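Long-range contacts in ZmpA Glycopeptidase (Clostridium perfringens, PDB 6XSX), which is a bacterial metalloprotease of the M60 family, thought to act as a glycopeptidase that cuts the peptide chain of glycoproteins, represented here by its catalytic module: residues F78-S83 with N108-G113; N189-Y194 with S242-L247; G87-S92 with T101-P106. One frame throughout, in Å; residues are numbered along the deposited sequence.

Interaction 1 (F78-S83 with N108-G113); sequences FKQMDS and NELRPG
Asp82 and Arg111 form the tight, buried half of this contact. Arg111 NE gives Asp82 OD2 a nearly straight bond of 2.6 Å in the guanidinium plane, but reaches the carboxylate from its syn side 27° out of plane. Arg111 NH2 adds a weak bond to Asp82 OD1 at 2.9 Å, and the planes of this salt bridge are twisted 52° apart. The Arg111 chain leaves extended, with CG anti to the backbone N (chi1 -173°), and bends at chi3 to turn NE onto the carboxylate. Arg111 NH1 also bonds Asn263. Beside it Arg111 N bonds Asp82 O at 3.1 Å. Leu110 CD1 lies 3.5 Å from Gln80 CD, against the amide, while Leu110 CD2 touches Gln80 CG. That amide is held by a bond from Gln80 NE2 to Met81 O and by Ala115 and Ala117.

The Ser83 and Glu109 side is looser. One water accepts from Ser83 OG at 2.6 Å and donates to Glu109 OE1 at 2.7 Å. Ser83 OG also bonds His85 N. A single backbone bridge, Ser83 with Leu110, joins the turn after strand 75-80 to the loop between strands 96-101 and 117-123, beside the mixed sheet of the M60 module.

Interaction 2 (N189-Y194 with S242-L247); sequences NVTATY and SMLKWL. With EDO (1,2-ethanediol), chain H.
Asn189 lies beside Met243 in neighbouring parallel strands. Its backbone makes two bonds to the residues flanking Met243. Asn189 N donates to Ser242 O at 2.9 Å, and Leu244 N donates to Asn189 O at 3.1 Å. Met243 CA also brings a CA-H...O contact to Asn189 O.

The Asn189 side chain can be followed outward. CB rests on Met243 CB, 3.9 Å away. With CG anti to the backbone N (chi1 168°), the amide runs on past the same methylene, and CG keeps within touch of it. At the tip the two ends part. OD1 sits 3.6 Å from Met243 CB. A water lies 2.8 Å from Asn189 OD1 and 2.7 Å from Leu244 O, and may bridge the two strands. ND2 turns to Asp180 of strand 179-182, which holds that end of the amide; OD1 is probably met by the water. The Met243 chain itself leads away from Asn189.

Further along, Thr191 CG2 meets Leu244 CD2 at 3.6 Å, methyl to methyl. Thr191 OG1 is busy with the helix: it accepts from Tyr194 N at 3.1 Å and is bonded to Gln267. Thr191 is thus the N-cap of helix 192-202. At the other end of the contact, Ser242 OG is hydrogen-bonded to a 1,2-ethanediol, probably from the crystallisation liquor. Ser242 lies near, without touching, an HExxH pattern, probably the metal site of this metalloprotease, with no metal bound to it in this structure. The pairing is that of a beta-alpha-beta crossover: parallel strands 186-190 and 240-244 are neighbours in the mixed sheet, linked through helices 192-202 and 206-224, and the first strand runs straight into its capped helix.

Interaction 3 (G87-S92 with T101-P106); sequences GDVTIS and TIPEKP. With MES (2-(N-morpholino)-ethanesulfonic acid), chain B; EDO (1,2-ethanediol), chain D.
This contact lies at the edge strand 88-91 of the mixed sheet, where the loop 101-106 that follows strand 96-101 lies over one face. Val89, Ile91 and Pro103 make its apolar part. Pro103 CG sits against Val89 CG2 at 3.9 Å, and the two side chains lie alongside, running in opposite directions. Ile91 CD1 meets Pro103 CD at 4.1 Å.

Lys105 carries the polar part. Its chain bends at chi2 (-58°) and then runs extended over the backbone of Gly87 and Asp88. On the way CE passes 3.6 Å from Val89 CG2 and 3.4 Å from Gly87 O. NZ bonds Asp88 O at 3.1 Å, but from above the carbonyl plane, 51° out of it. Sulfonate oxygen O3S of a MES molecule takes a bond of 3.0 Å from Gly87 N, the firmer donor, and Lys105 NZ adds a weak one. The ammonium charge probably helps to hold the sulfonate. Asp88 OD2 receives a weak bond from MES N4, and Asp88 OD1 accepts from a 1,2-ethanediol O2 at 2.6 Å. Asn86 binds both molecules too.

MES and diol probably come from the crystallisation liquor. They may mark a small polar surface site at the start of strand 88-91, an edge strand with a proline-containing loop packed over its face of the sheet.

How the interactions relate
All three contacts reach the same mixed sheet. Interaction 3 is nested within the chain loop that interaction 1 closes, and interaction 2 follows both. Interactions 1 and 3 have centres about 12 Å apart and share a strand pair: Gln80 N lies 2.8 Å from Gly87 O, a probable hydrogen bond. Interactions 1 and 2, centres about 10 Å apart, meet where Ser83 O lies 2.9 Å from Trp246 N, also a probable hydrogen bond. Interactions 2 and 3 do not touch; their nearest atoms are about 5 Å apart. The MES of interaction 3 lies about 5 Å from the Ser83 side chain. Ser242 of interaction 2 lies near, without touching, the HExxH residues, an unconfirmed metal site.

Interaction 1 (F78-S83 with N108-G113)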
loop_
_atom_site.group_PDB
_atom_site.type_symbol
_atom_site.label_atom_id
_atom_site.label_comp_id
_atom_site.label_asym_id
_atom_site.label_seq_id
_atom_site.Cartn_x
_atom_site.Cartn_y
_atom_site.Cartn_z
ATOM N N PHE A 78 8.953 6.483 24.316
ATOM C CA PHE A 78 8.168 7.699 24.437
ATOM C C PHE A 78 7.889 8.215 23.028
ATOM O O PHE A 78 8.810 8.332 22.214
ATOM C CB PHE A 78 8.894 8.758 25.274
ATOM C CG PHE A 78 8.340 10.164 25.177
ATOM C CD1 PHE A 78 7.100 10.490 25.707
ATOM C CD2 PHE A 78 9.069 11.177 24.563
ATOM C CE1 PHE A 78 6.590 11.779 25.611
ATOM C CE2 PHE A 78 8.558 12.465 24.464
ATOM C CZ PHE A 78 7.321 12.769 24.991
ATOM N N LYS A 79 6.614 8.512 22.758
ATOM C CA LYS A 79 6.217 9.055 21.474
ATOM C C LYS A 79 5.506 10.385 21.709
ATOM O O LYS A 79 4.411 10.410 22.272
ATOM C CB LYS A 79 5.380 8.020 20.704
ATOM C CG LYS A 79 5.009 8.387 19.261
ATOM C CD LYS A 79 3.671 9.098 19.167
ATOM C CE LYS A 79 3.208 9.398 17.759
ATOM N NZ LYS A 79 3.916 10.567 17.179
ATOM N N GLN A 80 6.160 11.475 21.288
ATOM C CA GLN A 80 5.593 12.813 21.297
ATOM C C GLN A 80 4.537 12.904 20.197
ATOM O O GLN A 80 4.750 12.406 19.089
ATOM C CB GLN A 80 6.706 13.837 21.068
ATOM C CG GLN A 80 6.228 15.186 20.532
ATOM C CD GLN A 80 5.507 16.033 21.554
ATOM O OE1 GLN A 80 6.047 16.352 22.619
ATOM N NE2 GLN A 80 4.280 16.424 21.228
ATOM N N MET A 81 3.399 13.535 20.512
ATOM C CA MET A 81 2.292 13.671 19.568
ATOM C C MET A 81 2.602 14.706 18.487
ATOM O O MET A 81 3.215 15.737 18.774
ATOM C CB MET A 81 0.993 14.082 20.281
ATOM C CG MET A 81 0.326 12.936 21.026
ATOM S SD MET A 81 0.073 11.513 19.934
ATOM C CE MET A 81 -1.350 12.057 18.993
ATOM N N ASP A 82 2.154 14.408 17.254
ATOM C CA ASP A 82 2.000 15.372 16.170
ATOM C C ASP A 82 3.310 16.077 15.815
ATOM O O ASP A 82 3.332 17.298 15.630
ATOM C CB ASP A 82 0.917 16.403 16.492
ATOM C CG ASP A 82 0.194 16.932 15.264
ATOM O OD1 ASP A 82 0.654 16.653 14.136
ATOM O OD2 ASP A 82 -0.827 17.622 15.454
ATOM N N SER A 83 4.387 15.292 15.684
ATOM C CA SER A 83 5.644 15.782 15.151
ATOM C C SER A 83 5.594 15.720 13.626
ATOM O O SER A 83 4.779 14.993 13.062
ATOM C CB SER A 83 6.786 14.959 15.699
ATOM O OG SER A 83 8.000 15.270 15.040
ATOM N N ASN A 108 10.324 23.144 17.406
ATOM C CA ASN A 108 10.156 23.487 16.004
ATOM C C ASN A 108 9.742 22.269 15.168
ATOM O O ASN A 108 9.405 22.430 14.003
ATOM C CB ASN A 108 11.367 24.251 15.459
ATOM C CG ASN A 108 12.624 23.405 15.415
ATOM O OD1 ASN A 108 12.814 22.514 16.237
ATOM N ND2 ASN A 108 13.493 23.686 14.463
ATOM N N GLU A 109 9.748 21.068 15.768
ATOM C CA GLU A 109 9.390 19.835 15.076
ATOM C C GLU A 109 7.894 19.540 15.170
ATOM O O GLU A 109 7.415 18.630 14.500
ATOM C CB GLU A 109 10.170 18.647 15.651
ATOM C CG GLU A 109 11.572 18.553 15.076
ATOM C CD GLU A 109 12.527 17.574 15.727
ATOM O OE1 GLU A 109 12.060 16.606 16.396
ATOM O OE2 GLU A 109 13.743 17.766 15.539
ATOM N N LEU A 110 7.165 20.289 16.008
ATOM C CA LEU A 110 5.806 19.912 16.370
ATOM C C LEU A 110 4.806 20.860 15.715
ATOM O O LEU A 110 5.105 22.037 15.526
ATOM C CB LEU A 110 5.657 19.979 17.891
ATOM C CG LEU A 110 6.670 19.184 18.722
ATOM C CD1 LEU A 110 6.245 19.185 20.182
ATOM C CD2 LEU A 110 6.829 17.761 18.205
ATOM N N ARG A 111 3.600 20.353 15.417
ATOM C CA ARG A 111 2.565 21.241 14.916
ATOM C C ARG A 111 2.395 22.370 15.927
ATOM O O ARG A 111 2.369 22.119 17.127
ATOM C CB ARG A 111 1.226 20.529 14.700
ATOM C CG ARG A 111 0.175 21.395 14.015
ATOM C CD ARG A 111 -1.176 20.716 13.848
ATOM N NE ARG A 111 -1.059 19.315 13.439
ATOM C CZ ARG A 111 -0.984 18.887 12.178
ATOM N NH1 ARG A 111 -1.003 19.756 11.178
ATOM N NH2 ARG A 111 -0.888 17.592 11.921
ATOM N N PRO A 112 2.329 23.642 15.482
ATOM C CA PRO A 112 2.157 24.757 16.410
ATOM C C PRO A 112 1.001 24.494 17.375
ATOM O O PRO A 112 -0.084 24.075 16.960
ATOM C CB PRO A 112 1.914 25.930 15.445
ATOM C CG PRO A 112 2.751 25.562 14.233
ATOM C CD PRO A 112 2.483 24.081 14.079
ATOM N N GLY A 113 1.273 24.695 18.666
ATOM C CA GLY A 113 0.278 24.599 19.722
ATOM C C GLY A 113 0.196 23.205 20.345
ATOM O O GLY A 113 -0.746 22.907 21.071
HETATM O O HOH W 1 10.026 14.845 16.585
#

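Interaction 2 (N189-Y194 with S242-L247)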
loop_
_atom_site.group_PDB
_atom_site.type_symbol
_atom_site.label_atom_id
_atom_site.label_comp_id
_atom_site.label_asym_id
_atom_site.label_seq_id
_atom_site.Cartn_x
_atom_site.Cartn_y
_atom_site.Cartn_z
ATOM N N ASN A 189 -2.829 6.018 15.511
ATOM C CA ASN A 189 -2.553 7.061 16.486
ATOM C C ASN A 189 -3.109 8.382 15.958
ATOM O O ASN A 189 -2.637 8.871 14.930
ATOM C CB ASN A 189 -1.042 7.158 16.732
ATOM C CG ASN A 189 -0.622 8.389 17.509
ATOM O OD1 ASN A 189 -0.237 9.402 16.918
ATOM N ND2 ASN A 189 -0.687 8.304 18.828
ATOM N N VAL A 190 -4.089 8.947 16.686
ATOM C CA VAL A 190 -4.756 10.199 16.345
ATOM C C VAL A 190 -4.955 11.004 17.632
ATOM O O VAL A 190 -4.515 10.573 18.698
ATOM C CB VAL A 190 -6.124 9.952 15.673
ATOM C CG1 VAL A 190 -6.008 9.356 14.276
ATOM C CG2 VAL A 190 -7.044 9.111 16.555
ATOM N N THR A 191 -5.627 12.164 17.538
ATOM C CA THR A 191 -5.969 12.927 18.735
ATOM C C THR A 191 -7.250 12.373 19.354
ATOM O O THR A 191 -8.110 11.842 18.649
ATOM C CB THR A 191 -6.188 14.427 18.470
ATOM O OG1 THR A 191 -7.351 14.639 17.665
ATOM C CG2 THR A 191 -4.992 15.134 17.870
ATOM N N ALA A 192 -7.386 12.559 20.674
ATOM C CA ALA A 192 -8.568 12.132 21.414
ATOM C C ALA A 192 -9.789 12.963 21.008
ATOM O O ALA A 192 -10.888 12.427 20.873
ATOM C CB ALA A 192 -8.312 12.211 22.900
ATOM N N THR A 193 -9.578 14.270 20.823
ATOM C CA THR A 193 -10.650 15.207 20.529
ATOM C C THR A 193 -11.279 14.878 19.176
ATOM O O THR A 193 -12.507 14.873 19.041
ATOM C CB THR A 193 -10.178 16.664 20.628
ATOM O OG1 THR A 193 -9.071 16.791 19.741
ATOM C CG2 THR A 193 -9.740 17.059 22.024
ATOM N N TYR A 194 -10.430 14.577 18.186
ATOM C CA TYR A 194 -10.918 14.207 16.867
ATOM C C TYR A 194 -11.590 12.833 16.913
ATOM O O TYR A 194 -12.685 12.659 16.378
ATOM C CB TYR A 194 -9.793 14.266 15.830
ATOM C CG TYR A 194 -10.277 14.055 14.419
ATOM C CD1 TYR A 194 -10.692 12.802 13.989
ATOM C CD2 TYR A 194 -10.340 15.108 13.522
ATOM C CE1 TYR A 194 -11.154 12.601 12.702
ATOM C CE2 TYR A 194 -10.793 14.919 12.226
ATOM C CZ TYR A 194 -11.200 13.660 11.816
ATOM O OH TYR A 194 -11.658 13.461 10.543
ATOM N N SER A 242 0.182 3.776 11.653
ATOM C CA SER A 242 -0.280 5.007 11.024
ATOM C C SER A 242 -0.468 6.059 12.113
ATOM O O SER A 242 -1.191 5.829 13.079
ATOM C CB SER A 242 -1.568 4.795 10.261
ATOM O OG SER A 242 -1.500 3.606 9.492
ATOM N N MET A 243 0.203 7.203 11.980
ATOM C CA MET A 243 0.144 8.200 13.038
ATOM C C MET A 243 -0.026 9.597 12.447
ATOM O O MET A 243 0.366 9.863 11.310
ATOM C CB MET A 243 1.406 8.164 13.911
ATOM C CG MET A 243 2.672 8.488 13.150
ATOM S SD MET A 243 4.073 8.942 14.210
ATOM C CE MET A 243 4.660 7.328 14.720
ATOM N N LEU A 244 -0.644 10.471 13.247
ATOM C CA LEU A 244 -0.784 11.877 12.933
ATOM C C LEU A 244 0.610 12.491 12.885
ATOM O O LEU A 244 1.419 12.268 13.786
ATOM C CB LEU A 244 -1.627 12.504 14.046
ATOM C CG LEU A 244 -1.793 14.021 14.002
ATOM C CD1 LEU A 244 -2.477 14.448 12.708
ATOM C CD2 LEU A 244 -2.585 14.500 15.214
ATOM N N LYS A 245 0.873 13.257 11.824
ATOM C CA LYS A 245 2.123 13.988 11.706
ATOM C C LYS A 245 1.826 15.392 11.193
ATOM O O LYS A 245 0.800 15.631 10.559
ATOM C CB LYS A 245 3.058 13.285 10.720
ATOM C CG LYS A 245 3.666 11.972 11.178
ATOM C CD LYS A 245 4.796 11.546 10.261
ATOM C CE LYS A 245 5.259 10.130 10.518
ATOM N NZ LYS A 245 6.443 9.817 9.690
ATOM N N TRP A 246 2.757 16.310 11.452
ATOM C CA TRP A 246 2.615 17.670 10.965
ATOM C C TRP A 246 3.240 17.739 9.574
ATOM O O TRP A 246 4.457 17.817 9.449
ATOM C CB TRP A 246 3.277 18.635 11.959
ATOM C CG TRP A 246 3.302 20.072 11.536
ATOM C CD1 TRP A 246 2.311 20.761 10.899
ATOM C CD2 TRP A 246 4.361 21.021 11.773
ATOM N NE1 TRP A 246 2.691 22.061 10.697
ATOM C CE2 TRP A 246 3.938 22.253 11.233
ATOM C CE3 TRP A 246 5.622 20.952 12.382
ATOM C CZ2 TRP A 246 4.742 23.395 11.271
ATOM C CZ3 TRP A 246 6.413 22.081 12.428
ATOM C CH2 TRP A 246 5.977 23.289 11.876
ATOM N N LEU A 247 2.405 17.679 8.530
ATOM C CA LEU A 247 2.942 17.490 7.191
ATOM C C LEU A 247 2.639 18.695 6.305
ATOM O O LEU A 247 2.798 18.613 5.089
ATOM C CB LEU A 247 2.355 16.205 6.595
ATOM C CG LEU A 247 2.640 14.928 7.382
ATOM C CD1 LEU A 247 2.080 13.707 6.659
ATOM C CD2 LEU A 247 4.136 14.771 7.614
HETATM C C1 EDO H . -4.938 2.274 5.712
HETATM O O1 EDO H . -5.880 3.171 6.312
HETATM C C2 EDO H . -3.697 1.940 6.480
HETATM O O2 EDO H . -2.929 3.057 6.940
HETATM O O HOH W 2 1.210 11.727 16.436
#

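Interaction 3 (G87-S92 with T101-P106)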
loop_
_atom_site.group_PDB
_atom_site.type_symbol
_atom_site.label_atom_id
_atom_site.label_comp_id
_atom_site.label_asym_id
_atom_site.label_seq_id
_atom_site.Cartn_x
_atom_site.Cartn_y
_atom_site.Cartn_z
ATOM N N GLY A 87 8.401 11.192 16.258
ATOM C CA GLY A 87 8.261 11.751 17.597
ATOM C C GLY A 87 8.779 10.847 18.722
ATOM O O GLY A 87 8.630 11.186 19.898
ATOM N N ASP A 88 9.412 9.719 18.368
ATOM C CA ASP A 88 9.783 8.708 19.350
ATOM C C ASP A 88 11.189 8.934 19.908
ATOM O O ASP A 88 12.082 9.424 19.218
ATOM C CB ASP A 88 9.680 7.297 18.768
ATOM C CG ASP A 88 10.546 7.106 17.538
ATOM O OD1 ASP A 88 10.330 7.840 16.545
ATOM O OD2 ASP A 88 11.444 6.247 17.588
ATOM N N VAL A 89 11.367 8.540 21.177
ATOM C CA VAL A 89 12.672 8.386 21.801
ATOM C C VAL A 89 12.671 7.009 22.461
ATOM O O VAL A 89 11.724 6.668 23.165
ATOM C CB VAL A 89 12.969 9.470 22.865
ATOM C CG1 VAL A 89 14.396 9.367 23.399
ATOM C CG2 VAL A 89 12.687 10.886 22.387
ATOM N N THR A 90 13.736 6.235 22.228
ATOM C CA THR A 90 13.916 4.953 22.890
ATOM C C THR A 90 14.567 5.184 24.251
ATOM O O THR A 90 15.571 5.883 24.331
ATOM C CB THR A 90 14.773 4.026 22.024
ATOM O OG1 THR A 90 14.006 3.828 20.842
ATOM C CG2 THR A 90 15.035 2.686 22.674
ATOM N N ILE A 91 13.987 4.601 25.311
ATOM C CA ILE A 91 14.532 4.736 26.654
ATOM C C ILE A 91 14.955 3.362 27.158
ATOM O O ILE A 91 14.131 2.462 27.295
ATOM C CB ILE A 91 13.551 5.438 27.619
ATOM C CG1 ILE A 91 13.109 6.808 27.089
ATOM C CG2 ILE A 91 14.141 5.555 29.022
ATOM C CD1 ILE A 91 11.786 7.284 27.661
ATOM N N SER A 92 16.258 3.222 27.426
ATOM C CA SER A 92 16.804 1.976 27.936
ATOM C C SER A 92 16.453 1.812 29.413
ATOM O O SER A 92 16.296 2.803 30.128
ATOM C CB SER A 92 18.289 1.883 27.683
ATOM O OG SER A 92 18.508 1.371 26.374
ATOM N N THR A 101 13.369 10.659 33.677
ATOM C CA THR A 101 12.877 11.955 33.229
ATOM C C THR A 101 12.426 11.818 31.776
ATOM O O THR A 101 13.204 11.421 30.910
ATOM C CB THR A 101 13.917 13.069 33.445
ATOM O OG1 THR A 101 14.200 13.102 34.845
ATOM C CG2 THR A 101 13.436 14.444 33.024
ATOM N N ILE A 102 11.150 12.122 31.524
ATOM C CA ILE A 102 10.625 12.021 30.170
ATOM C C ILE A 102 11.299 13.083 29.305
ATOM O O ILE A 102 11.344 14.247 29.679
ATOM C CB ILE A 102 9.083 12.117 30.161
ATOM C CG1 ILE A 102 8.456 10.968 30.960
ATOM C CG2 ILE A 102 8.550 12.177 28.730
ATOM C CD1 ILE A 102 8.901 9.575 30.509
ATOM N N PRO A 103 11.871 12.734 28.132
ATOM C CA PRO A 103 12.550 13.730 27.304
ATOM C C PRO A 103 11.582 14.662 26.571
ATOM O O PRO A 103 10.357 14.500 26.631
ATOM C CB PRO A 103 13.340 12.859 26.314
ATOM C CG PRO A 103 12.486 11.613 26.166
ATOM C CD PRO A 103 11.897 11.385 27.545
ATOM N N GLU A 104 12.164 15.626 25.850
ATOM C CA GLU A 104 11.400 16.669 25.190
ATOM C C GLU A 104 11.931 16.852 23.769
ATOM O O GLU A 104 13.133 17.016 23.566
ATOM C CB GLU A 104 11.504 17.961 26.003
ATOM C CG GLU A 104 10.664 19.092 25.441
ATOM C CD GLU A 104 10.774 20.428 26.167
ATOM O OE1 GLU A 104 11.553 20.505 27.138
ATOM O OE2 GLU A 104 10.082 21.394 25.755
ATOM N N LYS A 105 11.022 16.814 22.786
ATOM C CA LYS A 105 11.388 17.048 21.401
ATOM C C LYS A 105 11.555 18.552 21.175
ATOM O O LYS A 105 10.921 19.351 21.862
ATOM C CB LYS A 105 10.332 16.443 20.467
ATOM C CG LYS A 105 10.328 14.922 20.366
ATOM C CD LYS A 105 11.660 14.355 19.898
ATOM C CE LYS A 105 11.579 12.885 19.556
ATOM N NZ LYS A 105 12.739 12.430 18.754
ATOM N N PRO A 106 12.400 18.998 20.212
ATOM C CA PRO A 106 12.473 20.419 19.856
ATOM C C PRO A 106 11.101 20.941 19.431
ATOM O O PRO A 106 10.398 20.295 18.654
ATOM C CB PRO A 106 13.468 20.465 18.684
ATOM C CG PRO A 106 14.297 19.199 18.857
ATOM C CD PRO A 106 13.331 18.171 19.424
HETATM O O1 MES B . 15.708 5.659 17.217
HETATM C C2 MES B . 15.044 5.519 15.967
HETATM C C3 MES B . 14.832 6.854 15.290
HETATM N N4 MES B . 14.091 7.792 16.195
HETATM C C5 MES B . 14.800 7.879 17.514
HETATM C C6 MES B . 14.968 6.496 18.096
HETATM C C7 MES B . 13.903 9.146 15.566
HETATM C C8 MES B . 12.796 9.976 16.196
HETATM S S MES B . 12.005 11.111 15.064
HETATM O O1S MES B . 13.063 11.775 14.353
HETATM O O2S MES B . 11.177 10.308 14.203
HETATM O O3S MES B . 11.236 12.025 15.869
HETATM C C1 EDO D . 11.404 4.606 13.500
HETATM O O1 EDO D . 12.810 4.649 13.435
HETATM C C2 EDO D . 10.971 5.480 14.600
HETATM O O2 EDO D . 11.563 6.765 14.506
#